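Local coordinates for protein putative NAD(P)H-flavin oxidoreductase (Streptococcus pyogenes serotype M1, PDB 2HAY) that probably uses a bound flavin mononucleotide to carry electrons between NAD(P)H and an acceptor, as a dimeric oxidoreductase of the nitroreductase family, at residues D34-I38 / T158-I164; S48-E52 / I101-R107; I64-I68 / I180-V186; F85-E91 / E192-L198; H93-D97 / M133-P137. All blocks are in the same frame, centred on the assembly; numbering follows the deposited sequence. Where two conformers were deposited one is given.

Interaction 1: residues D34-I38 / T158-I164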
# COMPACT_ATOMS: atom_id res chain seq x y z
N ASP B 34 -20.61 -6.61 6.02
CA ASP B 34 -19.46 -6.79 5.16
C ASP B 34 -18.72 -5.47 4.92
O ASP B 34 -17.51 -5.46 4.98
CB ASP B 34 -19.85 -7.45 3.84
CG ASP B 34 -20.16 -8.95 3.99
OD1 ASP B 34 -20.11 -9.49 5.11
OD2 ASP B 34 -20.48 -9.59 2.97
N LEU B 35 -19.45 -4.38 4.68
CA LEU B 35 -18.83 -3.07 4.52
C LEU B 35 -18.09 -2.64 5.81
O LEU B 35 -16.98 -2.14 5.74
CB LEU B 35 -19.88 -2.02 4.09
CG LEU B 35 -19.33 -0.61 3.80
CD1 LEU B 35 -18.57 -0.62 2.46
CD2 LEU B 35 -20.45 0.47 3.81
N ALA B 36 -18.73 -2.85 6.96
CA ALA B 36 -18.12 -2.52 8.24
C ALA B 36 -16.78 -3.27 8.46
O ALA B 36 -15.79 -2.66 8.87
CB ALA B 36 -19.10 -2.79 9.38
N LEU B 37 -16.75 -4.56 8.18
CA LEU B 37 -15.51 -5.34 8.29
C LEU B 37 -14.44 -4.83 7.35
O LEU B 37 -13.29 -4.71 7.77
CB LEU B 37 -15.77 -6.83 8.05
CG LEU B 37 -14.60 -7.79 8.29
CD1 LEU B 37 -14.05 -7.69 9.71
CD2 LEU B 37 -15.11 -9.21 8.02
N ILE B 38 -14.81 -4.50 6.13
CA ILE B 38 -13.86 -3.96 5.16
C ILE B 38 -13.25 -2.63 5.64
O ILE B 38 -12.03 -2.41 5.51
CB ILE B 38 -14.50 -3.79 3.74
CG1 ILE B 38 -14.78 -5.17 3.09
CG2 ILE B 38 -13.58 -2.94 2.81
CD1 ILE B 38 -15.74 -5.10 1.84
N THR B 158 -9.69 -8.43 2.44
CA THR B 158 -10.91 -8.62 3.22
C THR B 158 -12.12 -8.80 2.30
O THR B 158 -12.82 -9.78 2.43
CB THR B 158 -11.11 -7.46 4.21
OG1 THR B 158 -9.95 -7.37 5.04
CG2 THR B 158 -12.35 -7.69 5.10
N ALA B 159 -12.33 -7.88 1.34
CA ALA B 159 -13.36 -8.07 0.31
C ALA B 159 -13.25 -9.42 -0.41
O ALA B 159 -14.23 -10.11 -0.56
CB ALA B 159 -13.34 -6.90 -0.71
N ALA B 160 -12.04 -9.80 -0.82
CA ALA B 160 -11.85 -11.03 -1.58
C ALA B 160 -12.26 -12.27 -0.77
O ALA B 160 -12.95 -13.13 -1.29
CB ALA B 160 -10.41 -11.15 -2.04
N LEU B 161 -11.86 -12.31 0.50
CA LEU B 161 -12.22 -13.38 1.45
C LEU B 161 -13.73 -13.46 1.68
O LEU B 161 -14.27 -14.53 2.00
CB LEU B 161 -11.48 -13.18 2.77
CG LEU B 161 -9.99 -13.49 2.75
CD1 LEU B 161 -9.26 -12.76 3.90
CD2 LEU B 161 -9.67 -15.00 2.78
N LEU B 162 -14.40 -12.34 1.48
CA LEU B 162 -15.83 -12.23 1.61
C LEU B 162 -16.56 -12.52 0.29
O LEU B 162 -17.78 -12.64 0.27
CB LEU B 162 -16.16 -10.82 2.12
CG LEU B 162 -15.87 -10.56 3.61
CD1 LEU B 162 -16.22 -9.11 3.92
CD2 LEU B 162 -16.65 -11.55 4.53
N GLY B 163 -15.82 -12.67 -0.81
CA GLY B 163 -16.43 -12.86 -2.13
C GLY B 163 -16.87 -11.57 -2.79
O GLY B 163 -17.60 -11.58 -3.76
N ILE B 164 -16.40 -10.44 -2.26
CA ILE B 164 -16.75 -9.12 -2.75
C ILE B 164 -15.67 -8.71 -3.75
O ILE B 164 -14.48 -8.77 -3.45
CB ILE B 164 -16.90 -8.11 -1.58
CG1 ILE B 164 -18.10 -8.49 -0.72
CG2 ILE B 164 -16.97 -6.66 -2.09
CD1 ILE B 164 -18.17 -7.73 0.60
O HOH W 1 -20.14 -10.84 0.50

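Interaction 2: residues S48-E52 / I101-R107. With FMN (flavin mononucleotide), chain F.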
# COMPACT_ATOMS: atom_id res chain seq x y z
N SER B 48 3.01 4.21 8.96
CA SER B 48 4.32 4.63 9.44
C SER B 48 4.20 5.58 10.63
O SER B 48 3.40 6.54 10.63
CB SER B 48 5.07 5.28 8.29
OG SER B 48 6.36 5.63 8.68
N ILE B 49 5.00 5.29 11.64
CA ILE B 49 5.00 5.97 12.93
C ILE B 49 3.62 6.10 13.60
O ILE B 49 3.44 6.94 14.47
CB ILE B 49 5.82 7.34 12.91
CG1 ILE B 49 5.10 8.45 12.15
CG2 ILE B 49 7.25 7.15 12.39
CD1 ILE B 49 5.75 9.82 12.36
N GLY B 50 2.65 5.28 13.22
CA GLY B 50 1.32 5.31 13.87
C GLY B 50 0.54 6.61 13.63
O GLY B 50 -0.33 6.97 14.41
N LEU B 51 0.88 7.31 12.56
CA LEU B 51 0.31 8.62 12.28
C LEU B 51 -1.19 8.54 11.94
O LEU B 51 -1.95 9.40 12.35
CB LEU B 51 1.05 9.30 11.11
CG LEU B 51 0.55 10.73 10.82
CD1 LEU B 51 0.78 11.65 12.02
CD2 LEU B 51 1.26 11.27 9.61
N GLU B 52 -1.58 7.52 11.16
CA GLU B 52 -2.98 7.39 10.72
C GLU B 52 -3.47 8.70 10.07
O GLU B 52 -4.60 9.16 10.34
CB GLU B 52 -3.90 7.00 11.89
CG GLU B 52 -3.48 5.79 12.66
CD GLU B 52 -4.26 5.67 13.94
OE1 GLU B 52 -3.66 5.81 15.05
OE2 GLU B 52 -5.49 5.46 13.85
N ILE B 101 1.63 14.91 13.87
CA ILE B 101 2.71 14.03 14.36
C ILE B 101 2.73 14.01 15.89
O ILE B 101 2.91 12.97 16.51
CB ILE B 101 4.13 14.32 13.74
CG1 ILE B 101 4.40 13.45 12.50
CG2 ILE B 101 5.22 13.89 14.68
CD1 ILE B 101 3.81 13.97 11.28
N LYS B 102 2.52 15.18 16.49
CA LYS B 102 2.45 15.32 17.95
C LYS B 102 1.28 14.54 18.55
O LYS B 102 1.41 13.89 19.59
CB LYS B 102 2.35 16.80 18.33
CG LYS B 102 2.56 17.07 19.81
CD LYS B 102 2.33 18.52 20.16
CE LYS B 102 2.22 18.67 21.69
NZ LYS B 102 2.40 20.10 22.10
N ASN B 103 0.13 14.58 17.89
CA ASN B 103 -1.04 13.88 18.37
C ASN B 103 -0.89 12.37 18.31
O ASN B 103 -1.48 11.65 19.11
CB ASN B 103 -2.28 14.34 17.62
CG ASN B 103 -2.66 15.77 17.95
OD1 ASN B 103 -2.40 16.26 19.04
ND2 ASN B 103 -3.31 16.43 17.00
N SER B 104 -0.08 11.89 17.37
CA SER B 104 0.11 10.46 17.16
C SER B 104 0.96 9.87 18.30
O SER B 104 0.85 8.68 18.62
CB SER B 104 0.71 10.18 15.77
OG SER B 104 2.06 10.62 15.66
N LEU B 105 1.78 10.71 18.90
CA LEU B 105 2.56 10.35 20.06
C LEU B 105 1.71 10.43 21.32
O LEU B 105 1.71 9.51 22.12
CB LEU B 105 3.81 11.24 20.15
CG LEU B 105 4.84 11.01 19.03
CD1 LEU B 105 5.82 12.17 18.92
CD2 LEU B 105 5.59 9.69 19.25
N LEU B 106 0.97 11.52 21.48
CA LEU B 106 0.05 11.68 22.61
C LEU B 106 -0.97 10.55 22.71
O LEU B 106 -1.21 10.05 23.81
CB LEU B 106 -0.66 13.03 22.54
CG LEU B 106 0.25 14.27 22.56
CD1 LEU B 106 -0.53 15.54 22.18
CD2 LEU B 106 0.96 14.45 23.91
N ARG B 107 -1.54 10.15 21.58
CA ARG B 107 -2.47 9.02 21.46
C ARG B 107 -1.94 7.77 22.12
O ARG B 107 -2.70 6.98 22.65
CB ARG B 107 -2.72 8.66 19.98
CG ARG B 107 -3.84 9.41 19.32
CD ARG B 107 -4.51 8.61 18.19
NE ARG B 107 -3.65 8.34 17.03
CZ ARG B 107 -3.23 9.25 16.15
NH1 ARG B 107 -3.54 10.55 16.31
NH2 ARG B 107 -2.46 8.88 15.12
N1 FMN F . 7.91 -0.25 13.27
C2 FMN F . 9.26 -0.23 13.60
O2 FMN F . 9.67 -0.65 14.69
N3 FMN F . 10.19 0.29 12.72
C4 FMN F . 9.82 0.82 11.49
O4 FMN F . 10.52 1.71 10.99
C4A FMN F . 8.46 0.79 11.13
N5 FMN F . 8.06 1.32 9.89
C5A FMN F . 6.73 1.28 9.48
C6 FMN F . 6.37 1.76 8.23
C7 FMN F . 5.05 1.74 7.79
C7M FMN F . 4.81 1.68 6.30
C8 FMN F . 4.07 1.23 8.66
C8M FMN F . 2.83 0.64 8.06
C9 FMN F . 4.42 0.75 9.94
C9A FMN F . 5.76 0.76 10.35
N10 FMN F . 6.14 0.24 11.62
C10 FMN F . 7.49 0.25 12.02
C1' FMN F . 5.07 -0.10 12.61
C2' FMN F . 4.30 1.12 13.14
O2' FMN F . 5.04 1.83 14.12
C3' FMN F . 2.98 0.60 13.71
O3' FMN F . 2.25 0.10 12.62
C4' FMN F . 2.10 1.59 14.49
O4' FMN F . 2.70 1.97 15.72
C5' FMN F . 0.70 0.98 14.72
O5' FMN F . 0.71 -0.10 15.66
P FMN F . 0.45 -1.66 15.30
O1P FMN F . 1.37 -2.49 16.16
O2P FMN F . 0.66 -2.00 13.86
O3P FMN F . -0.95 -2.02 15.65
O HOH W 2 3.86 8.56 16.35
O HOH W 3 -0.33 6.59 17.03

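Interaction 3: residues I64-I68 / I180-V186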
# COMPACT_ATOMS: atom_id res chain seq x y z
N ILE B 64 -22.52 13.49 -6.61
CA ILE B 64 -21.08 13.72 -6.50
C ILE B 64 -20.34 12.73 -7.40
O ILE B 64 -19.42 13.12 -8.13
CB ILE B 64 -20.57 13.72 -5.04
CG1 ILE B 64 -21.11 14.96 -4.32
CG2 ILE B 64 -19.04 13.76 -5.01
CD1 ILE B 64 -20.96 14.96 -2.83
N LYS B 65 -20.80 11.48 -7.40
CA LYS B 65 -20.31 10.48 -8.35
C LYS B 65 -20.46 10.96 -9.82
O LYS B 65 -19.50 10.85 -10.60
CB LYS B 65 -21.02 9.14 -8.16
CG LYS B 65 -20.75 8.47 -6.83
CD LYS B 65 -20.87 6.97 -6.96
CE LYS B 65 -21.32 6.36 -5.69
NZ LYS B 65 -22.78 6.56 -5.56
N GLU B 66 -21.64 11.49 -10.16
CA GLU B 66 -21.94 12.00 -11.50
C GLU B 66 -20.98 13.13 -11.91
O GLU B 66 -20.50 13.18 -13.04
CB GLU B 66 -23.42 12.44 -11.61
CG GLU B 66 -24.47 11.27 -11.58
CD GLU B 66 -25.95 11.73 -11.47
OE1 GLU B 66 -26.27 12.92 -11.73
OE2 GLU B 66 -26.81 10.89 -11.13
N GLU B 67 -20.70 14.04 -10.97
CA GLU B 67 -19.74 15.12 -11.17
C GLU B 67 -18.28 14.66 -11.34
O GLU B 67 -17.53 15.26 -12.10
CB GLU B 67 -19.84 16.12 -10.03
CG GLU B 67 -19.34 17.47 -10.40
CD GLU B 67 -19.67 18.53 -9.35
OE1 GLU B 67 -20.46 18.25 -8.41
OE2 GLU B 67 -19.13 19.65 -9.49
N ILE B 68 -17.88 13.61 -10.63
CA ILE B 68 -16.52 13.07 -10.73
C ILE B 68 -16.30 12.41 -12.10
O ILE B 68 -15.24 12.54 -12.70
CB ILE B 68 -16.22 12.08 -9.55
CG1 ILE B 68 -15.94 12.87 -8.26
CG2 ILE B 68 -15.06 11.12 -9.86
CD1 ILE B 68 -15.93 12.00 -7.00
N ILE B 180 -13.74 19.04 -6.69
CA ILE B 180 -15.15 18.65 -6.58
C ILE B 180 -15.45 18.27 -5.14
O ILE B 180 -16.47 18.66 -4.60
CB ILE B 180 -15.52 17.50 -7.56
CG1 ILE B 180 -15.53 18.02 -9.00
CG2 ILE B 180 -16.87 16.84 -7.22
CD1 ILE B 180 -15.30 16.89 -10.03
N LEU B 181 -14.52 17.55 -4.51
CA LEU B 181 -14.69 17.09 -3.14
C LEU B 181 -14.66 18.22 -2.14
O LEU B 181 -15.46 18.25 -1.21
CB LEU B 181 -13.64 16.04 -2.76
CG LEU B 181 -13.65 14.70 -3.49
CD1 LEU B 181 -12.59 13.76 -2.88
CD2 LEU B 181 -15.03 14.09 -3.47
N ALA B 182 -13.73 19.16 -2.32
CA ALA B 182 -13.71 20.36 -1.48
C ALA B 182 -14.98 21.20 -1.66
O ALA B 182 -15.55 21.70 -0.69
CB ALA B 182 -12.48 21.19 -1.75
N LYS B 183 -15.43 21.33 -2.91
CA LYS B 183 -16.62 22.12 -3.23
C LYS B 183 -17.83 21.57 -2.44
O LYS B 183 -18.64 22.33 -1.92
CB LYS B 183 -16.85 22.11 -4.74
CG LYS B 183 -18.12 22.81 -5.21
CD LYS B 183 -18.90 21.94 -6.19
CE LYS B 183 -18.46 22.12 -7.62
NZ LYS B 183 -19.67 22.16 -8.49
N HIS B 184 -17.90 20.25 -2.30
CA HIS B 184 -18.98 19.64 -1.52
C HIS B 184 -18.69 19.45 -0.02
O HIS B 184 -19.48 18.80 0.67
CB HIS B 184 -19.44 18.32 -2.18
CG HIS B 184 -20.18 18.53 -3.46
ND1 HIS B 184 -21.55 18.70 -3.50
CD2 HIS B 184 -19.75 18.59 -4.74
CE1 HIS B 184 -21.93 18.86 -4.76
NE2 HIS B 184 -20.85 18.80 -5.53
N ASN B 185 -17.60 20.02 0.47
CA ASN B 185 -17.20 19.87 1.88
C ASN B 185 -16.93 18.42 2.27
O ASN B 185 -17.19 18.02 3.40
CB ASN B 185 -18.26 20.45 2.85
CG ASN B 185 -18.27 21.98 2.88
OD1 ASN B 185 -17.27 22.64 2.58
ND2 ASN B 185 -19.40 22.54 3.28
N VAL B 186 -16.44 17.62 1.32
CA VAL B 186 -16.12 16.22 1.59
C VAL B 186 -14.71 16.16 2.21
O VAL B 186 -14.44 15.37 3.12
CB VAL B 186 -16.27 15.32 0.33
CG1 VAL B 186 -15.87 13.86 0.62
CG2 VAL B 186 -17.71 15.35 -0.18

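Interaction 4: residues F85-E91 / E192-L198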
# COMPACT_ATOMS: atom_id res chain seq x y z
N PHE B 85 -18.50 2.79 -3.08
CA PHE B 85 -17.36 3.47 -3.63
C PHE B 85 -16.67 4.16 -2.48
O PHE B 85 -17.31 4.92 -1.75
CB PHE B 85 -17.83 4.48 -4.66
CG PHE B 85 -16.90 4.64 -5.80
CD1 PHE B 85 -15.85 5.54 -5.73
CD2 PHE B 85 -17.07 3.89 -6.95
CE1 PHE B 85 -14.97 5.69 -6.79
CE2 PHE B 85 -16.19 4.03 -8.02
CZ PHE B 85 -15.15 4.92 -7.94
N ILE B 86 -15.38 3.88 -2.30
CA ILE B 86 -14.64 4.42 -1.15
C ILE B 86 -13.52 5.33 -1.59
O ILE B 86 -12.72 4.97 -2.45
CB ILE B 86 -14.05 3.28 -0.27
CG1 ILE B 86 -15.19 2.52 0.43
CG2 ILE B 86 -13.04 3.83 0.73
CD1 ILE B 86 -14.72 1.33 1.27
N LEU B 87 -13.47 6.52 -1.00
CA LEU B 87 -12.40 7.48 -1.26
C LEU B 87 -11.34 7.34 -0.19
O LEU B 87 -11.67 7.41 0.99
CB LEU B 87 -12.94 8.93 -1.25
CG LEU B 87 -14.22 9.19 -2.04
CD1 LEU B 87 -14.63 10.65 -1.85
CD2 LEU B 87 -14.02 8.87 -3.52
N LEU B 88 -10.09 7.16 -0.61
CA LEU B 88 -8.95 7.06 0.33
C LEU B 88 -8.29 8.43 0.36
O LEU B 88 -7.82 8.93 -0.67
CB LEU B 88 -7.96 5.97 -0.10
CG LEU B 88 -8.46 4.53 -0.03
CD1 LEU B 88 -9.37 4.16 -1.24
CD2 LEU B 88 -7.27 3.60 0.07
N ILE B 89 -8.33 9.06 1.52
CA ILE B 89 -7.87 10.45 1.69
C ILE B 89 -6.60 10.45 2.54
O ILE B 89 -6.55 9.76 3.59
CB ILE B 89 -8.97 11.32 2.40
CG1 ILE B 89 -10.35 11.18 1.75
CG2 ILE B 89 -8.53 12.80 2.56
CD1 ILE B 89 -10.41 11.41 0.25
N ALA B 90 -5.57 11.18 2.10
CA ALA B 90 -4.34 11.32 2.91
C ALA B 90 -4.10 12.75 3.44
O ALA B 90 -4.46 13.74 2.77
CB ALA B 90 -3.14 10.83 2.14
N GLU B 91 -3.49 12.86 4.63
CA GLU B 91 -3.18 14.17 5.25
C GLU B 91 -2.02 14.90 4.55
O GLU B 91 -1.04 14.26 4.16
CB GLU B 91 -2.76 13.97 6.70
CG GLU B 91 -3.82 14.24 7.70
CD GLU B 91 -3.46 13.79 9.14
OE1 GLU B 91 -2.27 13.81 9.52
OE2 GLU B 91 -4.40 13.40 9.89
N GLU B 192 -5.71 18.06 3.40
CA GLU B 192 -5.82 16.69 2.88
C GLU B 192 -6.13 16.67 1.38
O GLU B 192 -6.54 17.69 0.79
CB GLU B 192 -6.88 15.88 3.65
CG GLU B 192 -8.34 16.28 3.43
CD GLU B 192 -9.29 15.87 4.56
OE1 GLU B 192 -8.99 14.95 5.38
OE2 GLU B 192 -10.36 16.51 4.64
N GLY B 193 -5.86 15.52 0.78
CA GLY B 193 -6.08 15.30 -0.65
C GLY B 193 -6.38 13.83 -0.91
O GLY B 193 -6.01 12.94 -0.14
N ILE B 194 -7.10 13.56 -1.98
CA ILE B 194 -7.41 12.19 -2.32
C ILE B 194 -6.13 11.44 -2.75
O ILE B 194 -5.27 12.01 -3.43
CB ILE B 194 -8.55 12.13 -3.40
CG1 ILE B 194 -9.08 10.69 -3.52
CG2 ILE B 194 -8.11 12.75 -4.76
CD1 ILE B 194 -10.44 10.59 -4.24
N ALA B 195 -6.01 10.18 -2.31
CA ALA B 195 -4.91 9.30 -2.67
C ALA B 195 -5.34 8.34 -3.80
O ALA B 195 -4.60 8.11 -4.78
CB ALA B 195 -4.45 8.51 -1.44
N SER B 196 -6.55 7.80 -3.66
CA SER B 196 -7.09 6.86 -4.63
C SER B 196 -8.60 6.62 -4.36
O SER B 196 -9.17 7.17 -3.40
CB SER B 196 -6.28 5.54 -4.57
OG SER B 196 -6.50 4.89 -3.34
N MSE B 197 -9.22 5.80 -5.19
CA MSE B 197 -10.59 5.35 -4.95
C MSE B 197 -10.62 3.82 -5.01
O MSE B 197 -9.75 3.20 -5.61
CB MSE B 197 -11.53 5.91 -6.02
CG MSE B 197 -11.52 7.42 -6.21
SE MSE B 197 -12.52 7.92 -7.86
CE MSE B 197 -12.10 9.79 -7.91
N LEU B 198 -11.64 3.23 -4.42
CA LEU B 198 -11.85 1.79 -4.47
C LEU B 198 -13.33 1.53 -4.73
O LEU B 198 -14.17 1.93 -3.94
CB LEU B 198 -11.43 1.15 -3.14
CG LEU B 198 -11.58 -0.36 -2.99
CD1 LEU B 198 -10.65 -1.11 -3.97
CD2 LEU B 198 -11.28 -0.73 -1.56

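Interaction 5: residues H93-D97 / M133-P137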
# COMPACT_ATOMS: atom_id res chain seq x y z
N HIS B 93 0.97 18.00 4.78
CA HIS B 93 1.76 18.73 5.78
C HIS B 93 2.07 17.97 7.07
O HIS B 93 2.16 18.56 8.15
CB HIS B 93 1.10 20.07 6.06
CG HIS B 93 0.99 20.92 4.84
ND1 HIS B 93 2.10 21.41 4.17
CD2 HIS B 93 -0.09 21.38 4.16
CE1 HIS B 93 1.70 22.14 3.14
NE2 HIS B 93 0.38 22.12 3.10
N ALA B 94 2.26 16.66 6.95
CA ALA B 94 2.58 15.86 8.13
C ALA B 94 4.08 15.92 8.41
O ALA B 94 4.75 14.89 8.42
CB ALA B 94 2.05 14.39 7.95
N ARG B 95 4.59 17.14 8.65
CA ARG B 95 5.99 17.38 8.93
C ARG B 95 6.27 16.96 10.38
O ARG B 95 5.36 16.96 11.21
CB ARG B 95 6.31 18.87 8.74
CG ARG B 95 7.78 19.20 8.45
CD ARG B 95 7.93 20.66 7.99
NE ARG B 95 9.33 21.04 7.84
CZ ARG B 95 10.09 21.55 8.81
NH1 ARG B 95 9.59 21.77 10.03
NH2 ARG B 95 11.36 21.84 8.55
N TYR B 96 7.52 16.64 10.70
CA TYR B 96 7.89 16.18 12.04
C TYR B 96 7.38 17.09 13.17
O TYR B 96 7.08 16.59 14.26
CB TYR B 96 9.41 15.96 12.17
CG TYR B 96 10.23 17.21 11.97
CD1 TYR B 96 10.64 17.60 10.70
CD2 TYR B 96 10.58 18.01 13.06
CE1 TYR B 96 11.36 18.76 10.52
CE2 TYR B 96 11.31 19.20 12.89
CZ TYR B 96 11.71 19.55 11.62
OH TYR B 96 12.44 20.70 11.43
N ASP B 97 7.26 18.40 12.92
CA ASP B 97 6.84 19.32 13.98
C ASP B 97 5.37 19.73 13.91
O ASP B 97 4.95 20.65 14.61
CB ASP B 97 7.75 20.55 14.01
CG ASP B 97 7.71 21.34 12.71
OD1 ASP B 97 8.00 22.56 12.74
OD2 ASP B 97 7.38 20.73 11.67
N MSE B 133 12.47 14.61 2.90
CA MSE B 133 11.15 15.13 2.58
C MSE B 133 10.61 16.21 3.55
O MSE B 133 9.59 16.78 3.29
CB MSE B 133 10.13 13.97 2.47
CG MSE B 133 9.97 13.19 3.77
SE MSE B 133 8.60 11.79 3.64
CE MSE B 133 8.52 11.30 5.48
N ALA B 134 11.29 16.45 4.66
CA ALA B 134 10.85 17.44 5.63
C ALA B 134 10.38 18.75 4.99
O ALA B 134 9.43 19.35 5.48
CB ALA B 134 11.96 17.74 6.63
N ASP B 135 11.05 19.19 3.93
CA ASP B 135 10.80 20.55 3.41
C ASP B 135 10.16 20.53 2.03
O ASP B 135 10.24 21.49 1.26
CB ASP B 135 12.08 21.39 3.46
CG ASP B 135 12.41 21.85 4.87
OD1 ASP B 135 11.49 22.03 5.70
OD2 ASP B 135 13.60 22.04 5.14
N ASN B 136 9.50 19.42 1.75
CA ASN B 136 9.00 19.11 0.43
C ASN B 136 7.55 18.62 0.53
O ASN B 136 7.31 17.42 0.59
CB ASN B 136 9.89 18.01 -0.17
CG ASN B 136 9.55 17.70 -1.60
OD1 ASN B 136 8.43 17.92 -2.05
ND2 ASN B 136 10.52 17.19 -2.32
N PRO B 137 6.58 19.56 0.59
CA PRO B 137 5.16 19.20 0.85
C PRO B 137 4.56 18.12 -0.08
O PRO B 137 3.74 17.33 0.38
CB PRO B 137 4.43 20.54 0.69
CG PRO B 137 5.50 21.58 1.01
CD PRO B 137 6.77 21.02 0.45
O HOH W 4 1.75 18.14 2.01

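Interaction 1: residues D34-I38 / T158-I164
Ile-38 and Ile-164 meet end to end, CD1 of Ile-38 lying 3.8 Å from CD1 of Ile-164. This is the tight side of the contact, roofed by Leu-200 of strand 192-201, and CB of Asp-34 joins it against CD1 of Ile-164 (3.7 Å). The same CD1 of Ile-38 also rests on CB of Ala-159 (3.9 Å), where a small residue lets the isoleucine lie close to the opposite helix. Beside it, Thr-158 turns its methyl inward: CG2 stands anti to the backbone N and meets CG of Leu-37 at 3.9 Å, while OG1 is hydrogen-bonded back to the carbonyl of Asn-154. A threonine thus offers a branched apolar face and settles its polar atom within its own helix.

The other side is polar and wetter. The carboxylate of Asp-34 has its CG near CD1 of Leu-162 (3.9 Å), but its OD2 takes a hydrogen bond of 2.8 Å from water 1, which also donates to O of Leu-162. His-9 of the second subunit packs on Asp-34 and Leu-37. Gly-163, at positive phi, closes helix 137-162 in a Schellman motif, and the chain returns Ile-164 to the contact. The helical pieces 34-38 and 158-162 run roughly antiparallel (147°), their axes 10.0 Å apart at closest approach, a helix-against-helix packing beside the subunit interface that belongs to the dimeric alpha-beta fold of nitroreductases.

Interaction 2: residues S48-E52 / I101-R107
Glu-52 and Arg-107 meet along the whole length of the glutamate. Its CB lies 4.0 Å from NH2 of Arg-107, and CG keeps close to the same nitrogen. At the tip, OE1 forms a salt bridge with Arg-107, through weak bonds to NE (3.2 Å) and NH2; OE2 turns to the backbone N of Lys-214 of the second subunit. Carboxylate and guanidinium stand nearly perpendicular (89°), so not as a flat, two-pronged pair. NH2 is gripped from the loop as well: it donates to O of Gly-50 at 2.9 Å, in that carbonyl's plane, and more weakly to O of Leu-51. Arginine suits the place because one group can serve two carbonyls and a carboxylate. Ser-48 and Gly-50 of the loop belong to the FMN pocket, which in nitroreductase dimers lies between subunits: CB of Ser-48 sits 3.6 Å from C7 of the flavin, while Gly-171 and Arg-19 of the second subunit bind the cofactor. Ser-104 folds its OG back onto O of Ile-101 (2.6 Å), and water 2 links that hydroxyl to O of Ile-49. At the start of the helical segment, CD1 of Leu-51 packs on CD1 of Ile-101 at 3.9 Å, beside Trp-143.

Interaction 3: residues I64-I68 / I180-V186
Ile-180 opens the contact by sliding antiparallel past Glu-67: its CD1 lies 3.5 Å from O of Glu-67, and its CG2 packs against the glutamate's stem. Leu-181 follows, its CD2 touching CD1 of Ile-68 at 4.2 Å. Two residues on, Lys-183 bends its flexible chain so that NZ meets the syn lone pair of Glu-67 OE2 (2.8 Å), a salt bridge on the solvent side. His-184 takes the other oxygen: NE2 donates to OE1 of Glu-67 at 3.0 Å, ring and carboxylate planes 81° apart. With CG of Glu-67 swung opposite its backbone N (chi1 -157°) and the chain extended, the carboxylate reaches both partners. Over the imidazole's centre lies CG1 of Ile-64, 3.8 Å from the ring centroid, a CH-pi contact. Asn-185, at positive phi, ends the helix in a Schellman motif, and Val-186 returns to touch Ile-64. Helices 62-68 and 174-183 lie together against the sheet, with Ile-68 on Leu-59 and Met-197, Leu-181 on Leu-87 and Ile-194, and Val-223 of the second subunit over Ile-64 and Val-186.

Interaction 4: residues F85-E91 / E192-L198
Phe-85 presents the edge of its ring to Met-197, a selenomethionine whose SE lies 3.5 Å from CE1 of Phe-85; measured from the ring centroid, SE is 83° off the normal, a Met-aromatic contact at the edge. O of Leu-198 lies over one face of the same ring, toward its rim. Met-197 continues beside Leu-87, pointing the same way, with CG of Met-197 3.9 Å from CD2 of Leu-87. That CD2 also meets CD1 of Ile-194, so these apolar residues, with Ile-89, line one face of the pair; helix 174-183 packs on Leu-87, Ile-194 and Met-197. The strands are antiparallel neighbours in the central sheet, but their register slips at a classic beta bulge: Ala-195 and Ser-196 both face Leu-88, whose O accepts a bond of 2.7 Å from N of Ala-195 and a weak one from N of Ser-196. On the opposite face, Leu-88 spreads its methyls beside OG of Ser-196 (CD1 to OG 3.6 Å) and approaches Leu-198; helix 137-162 covers these leucines through Met-155 and Met-156. Toward the far end the small Ala-90 faces Gly-193, whose O accepts from N of Ala-90 at 2.9 Å. Glu-192 lays its aliphatic stem across Ile-89, CG of Glu-192 3.6 Å from CG2 of Ile-89, while its carboxylate reaches the guanidinium of Arg-55 and the backbone N of Asp-188.

Interaction 5: residues H93-D97 / M133-P137
Arg-95 and Asp-135 form the central salt bridge, NH2 of Arg-95 lying 2.9 Å from OD1 of Asp-135. Guanidinium and carboxylate lie in nearly parallel planes (11° apart), yet one oxygen takes both donors: NH2 meets OD1 on its syn side, and NE bonds weakly to it. NE also donates to O of Ala-134 at 2.9 Å, from well above the carbonyl plane. The arginine chain, extended from CG to NE, carries its charged head to the opposite loop. NH1 reaches OD2 of Asp-97 (2.9 Å), so two aspartates hold the guanidinium in a salt-bridge network that probably restricts its rotation. The partner loop is a type I beta turn from Met-133 to Asn-136, leading into helix 137-162. Asn-136 is the N-cap, its OD1 accepting from N of Ala-139, and Pro-137 suits a first helical turn, where no amide hydrogen is needed. Tyr-96 lays CE1 over one face of the guanidinium, toward its rim, and turns its ring edge to CB of Ala-134 (4.1 Å); its hydroxyl bonds to Lys-128. On the exposed side CE1 of His-93 touches CB of Pro-137 at 4.0 Å, and water 4 joins N of His-93 to O of Pro-137.

In the fold
Interaction 4 lies nearest the middle of the chain, with its centre 12 Å from that of interaction 3; they meet where CG2 of Ile-68 comes 3.8 Å from CE of Met-197. Interactions 2 and 5 form another touching pair, CD2 of Leu-51 lying 3.6 Å from CB of Ala-94, with centres 14 Å apart. Interactions 1 and 5 stand on opposite sides of the chain's centre, 35 Å between their centres. Interaction 2 touches one FMN through Ser-48. The dimer's other FMN is about 6 Å from the side chain of Ser-196 in interaction 4, and about 11 and 12 Å from those of Ile-68 in interaction 3 and Ala-159 in interaction 1.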